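Local coordinates for cobalamin biosynthesis protein CobN (Mycobacterium tuberculosis, PDB 7C6O), which is the large, catalytic subunit of cobaltochelatase, the enzyme that inserts cobalt into the corrin ring during aerobic cobalamin biosynthesis, at residues L854-G859 with P909-A914; A894-A899 with G1098-P1103; A1057-D1062 with D1072-Y1077. One frame throughout, in Å; residues are numbered along the deposited sequence. Where two conformers were deposited one is given.

Overall arrangement
The three contacts lie in the C-terminal part of CobN. Interactions 2 and 3 reach a mixed sheet at its adjacent parallel strands 1094-1099 and 1056-1061, whereas interaction 1 joins helix 853-874 to a separate antiparallel pair, 907-911 and 918-923. Interactions 1 and 2 alternate along the chain and touch, their centres about 13 Å apart: helix 853-874 packs on helix 896-905, which runs on into strand 907-911. Interaction 3 is nested within the loop that interaction 2 closes, also about 13 Å between centres, and Asp897 and Asn1060 join the two through a probable hydrogen bond. Interactions 1 and 3, in series, are about 24 Å apart between centres. Helix 896-905 thus links an aromatic cluster to a buried polar network at the sheet.

Interaction 1 of 3, residues L854-G859 with P909-A914; sequences LAWEAG and PVWDDA
Trp856, in the first turn of helix 853-874, puts one face of its indole against the ring of Pro909. Pro909 CD stands 3.5 Å from the centroid of the six-membered ring and only 12° off its normal, a CH-pi contact of good geometry. The closest carbon of the indole is CE3, 3.5 Å from Pro909 CD, and Pro909 CG leans over the same atom. The trans chi1 of Trp856 (171°) sets CG beside its carbonyl carbon and swings the indole out from the helix toward Pro909 and Trp911.

Trp911 meets the other end of this indole in a different way. Its six-membered ring turns an edge toward the face of the five-membered ring of Trp856, an offset edge-to-face pair with centroids 5.7 Å apart and planes at 67°. Trp911 CH2 leads the approach and lies 3.7 Å from Trp856 CB, so the root of the helix tryptophan is touched as well as its ring. Pro909 CB in turn sits over a face of Trp911, toward the rim, and the three rings form one apolar cluster. The indole N-H of Trp911 is used outside it, by the carbonyl of Pro851 just before the helix.

The arrangement is aromatic packing of a helix start on the antiparallel pair of strands 907-911 and 918-923, whose Val918 touches Trp911, while Trp856 also packs on Ala899 and Leu902 of helix 896-905.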
loop_
_atom_site.group_PDB
_atom_site.type_symbol
_atom_site.label_atom_id
_atom_site.label_comp_id
_atom_site.label_asym_id
_atom_site.label_seq_id
_atom_site.Cartn_x
_atom_site.Cartn_y
_atom_site.Cartn_z
ATOM N N LEU A 854 -5.501 13.317 14.044
ATOM C CA LEU A 854 -5.208 12.275 15.023
ATOM C C LEU A 854 -3.781 11.767 14.871
ATOM O O LEU A 854 -3.100 11.505 15.870
ATOM C CB LEU A 854 -6.201 11.120 14.891
ATOM C CG LEU A 854 -7.622 11.363 15.398
ATOM C CD1 LEU A 854 -8.455 10.096 15.255
ATOM C CD2 LEU A 854 -7.594 11.837 16.844
ATOM N N ALA A 855 -3.313 11.612 13.629
ATOM C CA ALA A 855 -1.936 11.187 13.412
ATOM C C ALA A 855 -0.946 12.250 13.864
ATOM O O ALA A 855 0.135 11.915 14.363
ATOM C CB ALA A 855 -1.717 10.844 11.937
ATOM N N TRP A 856 -1.296 13.529 13.699
ATOM C CA TRP A 856 -0.449 14.601 14.210
ATOM C C TRP A 856 -0.260 14.477 15.715
ATOM O O TRP A 856 0.856 14.645 16.221
ATOM C CB TRP A 856 -1.044 15.961 13.848
ATOM C CG TRP A 856 -0.355 17.113 14.517
ATOM C CD1 TRP A 856 -0.891 17.966 15.438
ATOM C CD2 TRP A 856 1.003 17.529 14.326
ATOM N NE1 TRP A 856 0.048 18.891 15.829
ATOM C CE2 TRP A 856 1.219 18.644 15.161
ATOM C CE3 TRP A 856 2.056 17.065 13.532
ATOM C CZ2 TRP A 856 2.443 19.304 15.221
ATOM C CZ3 TRP A 856 3.271 17.722 13.592
ATOM C CH2 TRP A 856 3.455 18.829 14.431
ATOM N N GLU A 857 -1.342 14.195 16.447
ATOM C CA GLU A 857 -1.231 13.990 17.889
ATOM C C GLU A 857 -0.273 12.852 18.207
ATOM O O GLU A 857 0.564 12.966 19.110
ATOM C CB GLU A 857 -2.606 13.702 18.493
ATOM C CG GLU A 857 -3.640 14.792 18.296
ATOM C CD GLU A 857 -4.903 14.531 19.093
ATOM O OE1 GLU A 857 -4.821 13.826 20.121
ATOM O OE2 GLU A 857 -5.977 15.023 18.692
ATOM N N ALA A 858 -0.383 11.744 17.471
ATOM C CA ALA A 858 0.480 10.597 17.725
ATOM C C ALA A 858 1.932 10.907 17.385
ATOM O O ALA A 858 2.842 10.538 18.137
ATOM C CB ALA A 858 -0.009 9.386 16.930
ATOM N N GLY A 859 2.170 11.580 16.259
ATOM C CA GLY A 859 3.534 11.903 15.876
ATOM C C GLY A 859 4.222 12.814 16.875
ATOM O O GLY A 859 5.410 12.648 17.165
ATOM N N PRO A 909 1.454 20.877 10.583
ATOM C CA PRO A 909 0.657 20.831 9.355
ATOM C C PRO A 909 -0.474 21.846 9.406
ATOM O O PRO A 909 -0.905 22.289 10.472
ATOM C CB PRO A 909 0.109 19.397 9.328
ATOM C CG PRO A 909 0.858 18.651 10.397
ATOM C CD PRO A 909 1.263 19.672 11.406
ATOM N N VAL A 910 -0.950 22.214 8.218
ATOM C CA VAL A 910 -2.090 23.110 8.054
ATOM C C VAL A 910 -3.136 22.375 7.231
ATOM O O VAL A 910 -2.865 21.969 6.094
ATOM C CB VAL A 910 -1.689 24.434 7.381
ATOM C CG1 VAL A 910 -2.911 25.317 7.175
ATOM C CG2 VAL A 910 -0.646 25.157 8.219
ATOM N N TRP A 911 -4.322 22.196 7.805
ATOM C CA TRP A 911 -5.389 21.433 7.175
ATOM C C TRP A 911 -6.454 22.351 6.593
ATOM O O TRP A 911 -6.740 23.426 7.128
ATOM C CB TRP A 911 -6.054 20.484 8.175
ATOM C CG TRP A 911 -5.186 19.362 8.657
ATOM C CD1 TRP A 911 -5.058 18.125 8.095
ATOM C CD2 TRP A 911 -4.341 19.366 9.813
ATOM N NE1 TRP A 911 -4.178 17.360 8.826
ATOM C CE2 TRP A 911 -3.725 18.099 9.887
ATOM C CE3 TRP A 911 -4.043 20.320 10.794
ATOM C CZ2 TRP A 911 -2.828 17.763 10.899
ATOM C CZ3 TRP A 911 -3.153 19.984 11.797
ATOM C CH2 TRP A 911 -2.554 18.716 11.843
ATOM N N ASP A 912 -7.043 21.909 5.485
ATOM C CA ASP A 912 -8.306 22.448 4.997
ATOM C C ASP A 912 -9.421 21.668 5.683
ATOM O O ASP A 912 -9.596 20.474 5.427
ATOM C CB ASP A 912 -8.400 22.324 3.479
ATOM C CG ASP A 912 -9.752 22.752 2.944
ATOM O OD1 ASP A 912 -9.957 23.968 2.745
ATOM O OD2 ASP A 912 -10.612 21.873 2.729
ATOM N N ASP A 913 -10.173 22.335 6.562
ATOM C CA ASP A 913 -11.134 21.618 7.395
ATOM C C ASP A 913 -12.265 20.989 6.590
ATOM O O ASP A 913 -12.871 20.019 7.057
ATOM C CB ASP A 913 -11.703 22.546 8.469
ATOM C CG ASP A 913 -10.800 22.649 9.685
ATOM O OD1 ASP A 913 -9.696 22.064 9.659
ATOM O OD2 ASP A 913 -11.195 23.310 10.670
ATOM N N ALA A 914 -12.559 21.506 5.397
ATOM C CA ALA A 914 -13.583 20.893 4.557
ATOM C C ALA A 914 -13.136 19.521 4.059
ATOM O O ALA A 914 -13.733 18.495 4.403
ATOM C CB ALA A 914 -13.919 21.813 3.382
#

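Interaction 2 of 3, residues A894-A899 with G1098-P1103; sequences AGDDIA and GDNTRP
Asp896 and Asn1100 meet where the start of helix 896-905 faces an Asx turn at the end of strand 1094-1099, a strand of the mixed sheet. In the turn Asp1099 OD1 accepts the backbone N of Thr1101 at 3.0 Å, and the Thr1101 hydroxyl OG1 donates to that same oxygen at 2.6 Å. Two bonds therefore grip Asp1099 OD1, while its OD2 forms salt bridges with Arg1064, Arg1107 and Arg1109.

One direct hydrogen bond crosses the contact. Asn1100 ND2 gives a nearly straight N-H to Asp896 OD2, 3.0 Å away with an angle of 168° at the hydrogen. The acceptor lies in the amide plane, whereas the donor meets the carboxylate oxygen on its anti side, slightly out of the carboxylate plane. The two flat groups are turned 47° from each other, and the two side chains run alongside one another, pointing opposite ways. Asn1100 CG sits between its backbone N and carbonyl carbon (chi1 58°), a placing that directs the amide at the helix.

Charge adds a second grip: Arg830 forms a salt bridge with Asp896 OD2 and also donates to the backbone O of Asn1100, spanning both sides. This arginine would probably help keep the buried Asp896 ionised.

A water makes a further bridge: it accepts from Asn1100 ND2 at 3.0 Å and donates to Asp897 OD1, also at 3.0 Å; Asp897 OD1 also accepts from Asn1060 ND2.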
loop_
_atom_site.group_PDB
_atom_site.type_symbol
_atom_site.label_atom_id
_atom_site.label_comp_id
_atom_site.label_asym_id
_atom_site.label_seq_id
_atom_site.Cartn_x
_atom_site.Cartn_y
_atom_site.Cartn_z
ATOM N N ALA A 894 -2.832 6.725 9.251
ATOM C CA ALA A 894 -3.078 8.029 8.638
ATOM C C ALA A 894 -1.914 8.996 8.850
ATOM O O ALA A 894 -2.101 10.215 8.798
ATOM C CB ALA A 894 -4.394 8.652 9.124
ATOM N N GLY A 895 -0.709 8.475 9.098
ATOM C CA GLY A 895 0.496 9.275 8.977
ATOM C C GLY A 895 1.288 9.575 10.238
ATOM O O GLY A 895 1.884 10.652 10.340
ATOM N N ASP A 896 1.335 8.634 11.187
ATOM C CA ASP A 896 2.073 8.866 12.431
ATOM C C ASP A 896 3.540 9.191 12.162
ATOM O O ASP A 896 4.094 10.130 12.747
ATOM C CB ASP A 896 1.969 7.648 13.349
ATOM C CG ASP A 896 0.613 7.521 14.012
ATOM O OD1 ASP A 896 -0.309 8.279 13.649
ATOM O OD2 ASP A 896 0.474 6.655 14.902
ATOM N N ASP A 897 4.193 8.400 11.302
ATOM C CA ASP A 897 5.604 8.628 10.982
ATOM C C ASP A 897 5.825 10.033 10.442
ATOM O O ASP A 897 6.783 10.718 10.821
ATOM C CB ASP A 897 6.091 7.616 9.943
ATOM C CG ASP A 897 6.202 6.206 10.478
ATOM O OD1 ASP A 897 6.122 5.998 11.709
ATOM O OD2 ASP A 897 6.380 5.296 9.637
ATOM N N ILE A 898 4.965 10.457 9.516
ATOM C CA ILE A 898 5.112 11.767 8.887
ATOM C C ILE A 898 5.011 12.867 9.932
ATOM O O ILE A 898 5.813 13.808 9.952
ATOM C CB ILE A 898 4.057 11.944 7.782
ATOM C CG1 ILE A 898 4.132 10.787 6.781
ATOM C CG2 ILE A 898 4.230 13.293 7.097
ATOM C CD1 ILE A 898 2.830 10.538 6.046
ATOM N N ALA A 899 4.017 12.760 10.817
ATOM C CA ALA A 899 3.842 13.755 11.868
ATOM C C ALA A 899 5.047 13.795 12.800
ATOM O O ALA A 899 5.429 14.867 13.284
ATOM C CB ALA A 899 2.565 13.462 12.652
ATOM N N GLY A 1098 9.678 3.000 18.479
ATOM C CA GLY A 1098 8.518 3.757 18.906
ATOM C C GLY A 1098 7.268 2.904 18.834
ATOM O O GLY A 1098 6.911 2.416 17.760
ATOM N N ASP A 1099 6.597 2.699 19.964
ATOM C CA ASP A 1099 5.425 1.830 20.029
ATOM C C ASP A 1099 4.180 2.696 19.873
ATOM O O ASP A 1099 3.733 3.339 20.827
ATOM C CB ASP A 1099 5.405 1.042 21.338
ATOM C CG ASP A 1099 4.298 -0.004 21.383
ATOM O OD1 ASP A 1099 3.434 -0.018 20.481
ATOM O OD2 ASP A 1099 4.295 -0.820 22.331
ATOM N N ASN A 1100 3.610 2.707 18.668
ATOM C CA ASN A 1100 2.336 3.370 18.417
ATOM C C ASN A 1100 1.246 2.358 18.064
ATOM O O ASN A 1100 0.363 2.630 17.249
ATOM C CB ASN A 1100 2.467 4.447 17.337
ATOM C CG ASN A 1100 2.991 3.914 16.007
ATOM O OD1 ASN A 1100 3.766 2.960 15.960
ATOM N ND2 ASN A 1100 2.586 4.561 14.915
ATOM N N THR A 1101 1.299 1.175 18.684
ATOM C CA THR A 1101 0.177 0.246 18.583
ATOM C C THR A 1101 -1.042 0.778 19.325
ATOM O O THR A 1101 -2.179 0.447 18.968
ATOM C CB THR A 1101 0.560 -1.130 19.133
ATOM O OG1 THR A 1101 1.018 -1.002 20.489
ATOM C CG2 THR A 1101 1.648 -1.767 18.281
ATOM N N ARG A 1102 -0.824 1.597 20.349
ATOM C CA ARG A 1102 -1.895 2.233 21.115
ATOM C C ARG A 1102 -1.687 3.739 21.061
ATOM O O ARG A 1102 -0.832 4.276 21.788
ATOM C CB ARG A 1102 -1.900 1.734 22.559
ATOM C CG ARG A 1102 -2.166 0.240 22.691
ATOM C CD ARG A 1102 -1.516 -0.343 23.944
ATOM N NE ARG A 1102 -1.967 0.318 25.166
ATOM C CZ ARG A 1102 -1.571 -0.026 26.388
ATOM N NH1 ARG A 1102 -0.716 -1.025 26.557
ATOM N NH2 ARG A 1102 -2.032 0.630 27.445
ATOM N N PRO A 1103 -2.426 4.459 20.213
ATOM C CA PRO A 1103 -2.186 5.905 20.071
ATOM C C PRO A 1103 -2.381 6.692 21.355
ATOM O O PRO A 1103 -1.816 7.785 21.480
ATOM C CB PRO A 1103 -3.203 6.327 19.001
ATOM C CG PRO A 1103 -3.532 5.071 18.264
ATOM C CD PRO A 1103 -3.448 3.968 19.274
HETATM O O HOH W 1 3.682 4.346 12.130
#

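Interaction 3 of 3, residues A1057-D1062 with D1072-Y1077; sequences AAKNTD and DDYFQY
Extended at chi1 (-180°) and bent at chi2 and chi4, the Lys1059 chain curls along the edge of the Tyr1074 ring, running roughly perpendicular to the tyrosine side chain, and turns its ammonium back toward its own strand. Tyr1074 CG lies anti to its carbonyl carbon (chi1 -70°), which carries the ring to the strand. Lys1059 CG is 3.9 Å from Tyr1074 CD1, close to the ring plane, and Asn1060 O approaches the same edge at CE1.

Polar groups at the far end of the ring are joined through water. Lys1059 NZ donates to Asn1060 O at 2.8 Å, in the carbonyl plane, and to a water 3.1 Å away. That water hydrogen-bonds Tyr1074 OH at 3.0 Å; the hydroxyl is also bonded to His1066 NE2. Lys1059 further makes a cation-pi contact with Trp886, which probably helps offset the cost of burying the charge.

The contact lies within a beta-alpha-beta unit: the 1072-1077 part of helix 1072-1089 runs nearly antiparallel to strand residues 1057-1061 (163°), and the helix leads to strand 1094-1099, strand 1056-1061 being flanked in the sheet by 880-885 and 1094-1099, while helix 1136-1157 packs on Tyr1074 and Phe1075.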
loop_
_atom_site.group_PDB
_atom_site.type_symbol
_atom_site.label_atom_id
_atom_site.label_comp_id
_atom_site.label_asym_id
_atom_site.label_seq_id
_atom_site.Cartn_x
_atom_site.Cartn_y
_atom_site.Cartn_z
ATOM N N ALA A 1057 18.681 5.803 15.687
ATOM C CA ALA A 1057 18.001 5.146 14.577
ATOM C C ALA A 1057 16.670 4.604 15.086
ATOM O O ALA A 1057 16.646 3.749 15.977
ATOM C CB ALA A 1057 18.862 4.030 13.988
ATOM N N ALA A 1058 15.568 5.102 14.533
ATOM C CA ALA A 1058 14.247 4.801 15.058
ATOM C C ALA A 1058 13.391 4.087 14.020
ATOM O O ALA A 1058 13.495 4.341 12.818
ATOM C CB ALA A 1058 13.534 6.078 15.523
ATOM N N LYS A 1059 12.547 3.183 14.510
ATOM C CA LYS A 1059 11.511 2.539 13.717
ATOM C C LYS A 1059 10.287 2.385 14.602
ATOM O O LYS A 1059 10.412 2.070 15.787
ATOM C CB LYS A 1059 11.953 1.167 13.188
ATOM C CG LYS A 1059 10.894 0.464 12.342
ATOM C CD LYS A 1059 10.621 1.243 11.065
ATOM C CE LYS A 1059 9.494 0.625 10.244
ATOM N NZ LYS A 1059 8.130 0.935 10.770
ATOM N N ASN A 1060 9.110 2.615 14.038
ATOM C CA ASN A 1060 7.882 2.540 14.812
ATOM C C ASN A 1060 7.146 1.238 14.522
ATOM O O ASN A 1060 7.104 0.777 13.379
ATOM C CB ASN A 1060 6.989 3.744 14.519
ATOM C CG ASN A 1060 7.617 5.050 14.975
ATOM O OD1 ASN A 1060 8.324 5.088 15.983
ATOM N ND2 ASN A 1060 7.371 6.120 14.232
ATOM N N THR A 1061 6.599 0.635 15.577
ATOM C CA THR A 1061 5.777 -0.568 15.486
ATOM C C THR A 1061 4.339 -0.139 15.731
ATOM O O THR A 1061 3.974 0.210 16.858
ATOM C CB THR A 1061 6.219 -1.623 16.498
ATOM O OG1 THR A 1061 6.125 -1.083 17.823
ATOM C CG2 THR A 1061 7.651 -2.042 16.234
ATOM N N ASP A 1062 3.522 -0.169 14.681
ATOM C CA ASP A 1062 2.177 0.381 14.721
ATOM C C ASP A 1062 1.078 -0.669 14.673
ATOM O O ASP A 1062 -0.100 -0.312 14.790
ATOM C CB ASP A 1062 1.989 1.364 13.557
ATOM C CG ASP A 1062 2.618 0.863 12.267
ATOM O OD1 ASP A 1062 2.765 -0.366 12.099
ATOM O OD2 ASP A 1062 2.981 1.705 11.423
ATOM N N ASP A 1072 10.904 -9.558 7.770
ATOM C CA ASP A 1072 12.266 -9.194 7.406
ATOM C C ASP A 1072 12.454 -7.687 7.275
ATOM O O ASP A 1072 13.593 -7.210 7.333
ATOM C CB ASP A 1072 12.642 -9.862 6.087
ATOM C CG ASP A 1072 11.625 -9.589 4.997
ATOM O OD1 ASP A 1072 10.539 -10.206 5.027
ATOM O OD2 ASP A 1072 11.901 -8.733 4.131
ATOM N N ASP A 1073 11.372 -6.931 7.097
ATOM C CA ASP A 1073 11.515 -5.516 6.770
ATOM C C ASP A 1073 12.089 -4.712 7.929
ATOM O O ASP A 1073 12.775 -3.708 7.702
ATOM C CB ASP A 1073 10.168 -4.947 6.333
ATOM C CG ASP A 1073 9.745 -5.452 4.969
ATOM O OD1 ASP A 1073 10.589 -5.444 4.045
ATOM O OD2 ASP A 1073 8.579 -5.869 4.825
ATOM N N TYR A 1074 11.840 -5.133 9.171
ATOM C CA TYR A 1074 12.337 -4.361 10.304
ATOM C C TYR A 1074 13.859 -4.408 10.373
ATOM O O TYR A 1074 14.514 -3.362 10.440
ATOM C CB TYR A 1074 11.696 -4.849 11.607
ATOM C CG TYR A 1074 10.228 -4.499 11.674
ATOM C CD1 TYR A 1074 9.812 -3.238 12.086
ATOM C CD2 TYR A 1074 9.258 -5.416 11.293
ATOM C CE1 TYR A 1074 8.470 -2.907 12.129
ATOM C CE2 TYR A 1074 7.912 -5.095 11.336
ATOM C CZ TYR A 1074 7.526 -3.840 11.752
ATOM O OH TYR A 1074 6.189 -3.517 11.795
ATOM N N PHE A 1075 14.453 -5.604 10.329
ATOM C CA PHE A 1075 15.910 -5.647 10.408
ATOM C C PHE A 1075 16.548 -5.046 9.160
ATOM O O PHE A 1075 17.635 -4.468 9.246
ATOM C CB PHE A 1075 16.405 -7.080 10.680
ATOM C CG PHE A 1075 16.641 -7.925 9.445
ATOM C CD1 PHE A 1075 17.825 -7.825 8.723
ATOM C CD2 PHE A 1075 15.702 -8.864 9.049
ATOM C CE1 PHE A 1075 18.046 -8.613 7.600
ATOM C CE2 PHE A 1075 15.917 -9.661 7.932
ATOM C CZ PHE A 1075 17.091 -9.532 7.205
ATOM N N GLN A 1076 15.882 -5.139 8.007
ATOM C CA GLN A 1076 16.440 -4.559 6.788
ATOM C C GLN A 1076 16.553 -3.043 6.898
ATOM O O GLN A 1076 17.614 -2.466 6.630
ATOM C CB GLN A 1076 15.580 -4.929 5.583
ATOM C CG GLN A 1076 15.733 -6.352 5.105
ATOM C CD GLN A 1076 15.269 -6.509 3.674
ATOM O OE1 GLN A 1076 15.999 -6.187 2.737
ATOM N NE2 GLN A 1076 14.045 -6.993 3.496
ATOM N N TYR A 1077 15.462 -2.381 7.283
ATOM C CA TYR A 1077 15.446 -0.922 7.347
ATOM C C TYR A 1077 16.054 -0.413 8.649
ATOM O O TYR A 1077 16.985 0.402 8.638
ATOM C CB TYR A 1077 14.013 -0.408 7.190
ATOM C CG TYR A 1077 13.512 -0.443 5.767
ATOM C CD1 TYR A 1077 12.979 -1.607 5.226
ATOM C CD2 TYR A 1077 13.573 0.689 4.963
ATOM C CE1 TYR A 1077 12.521 -1.643 3.922
ATOM C CE2 TYR A 1077 13.117 0.661 3.660
ATOM C CZ TYR A 1077 12.592 -0.506 3.147
ATOM O OH TYR A 1077 12.136 -0.536 1.854
HETATM O O HOH W 2 5.520 -0.727 10.769
#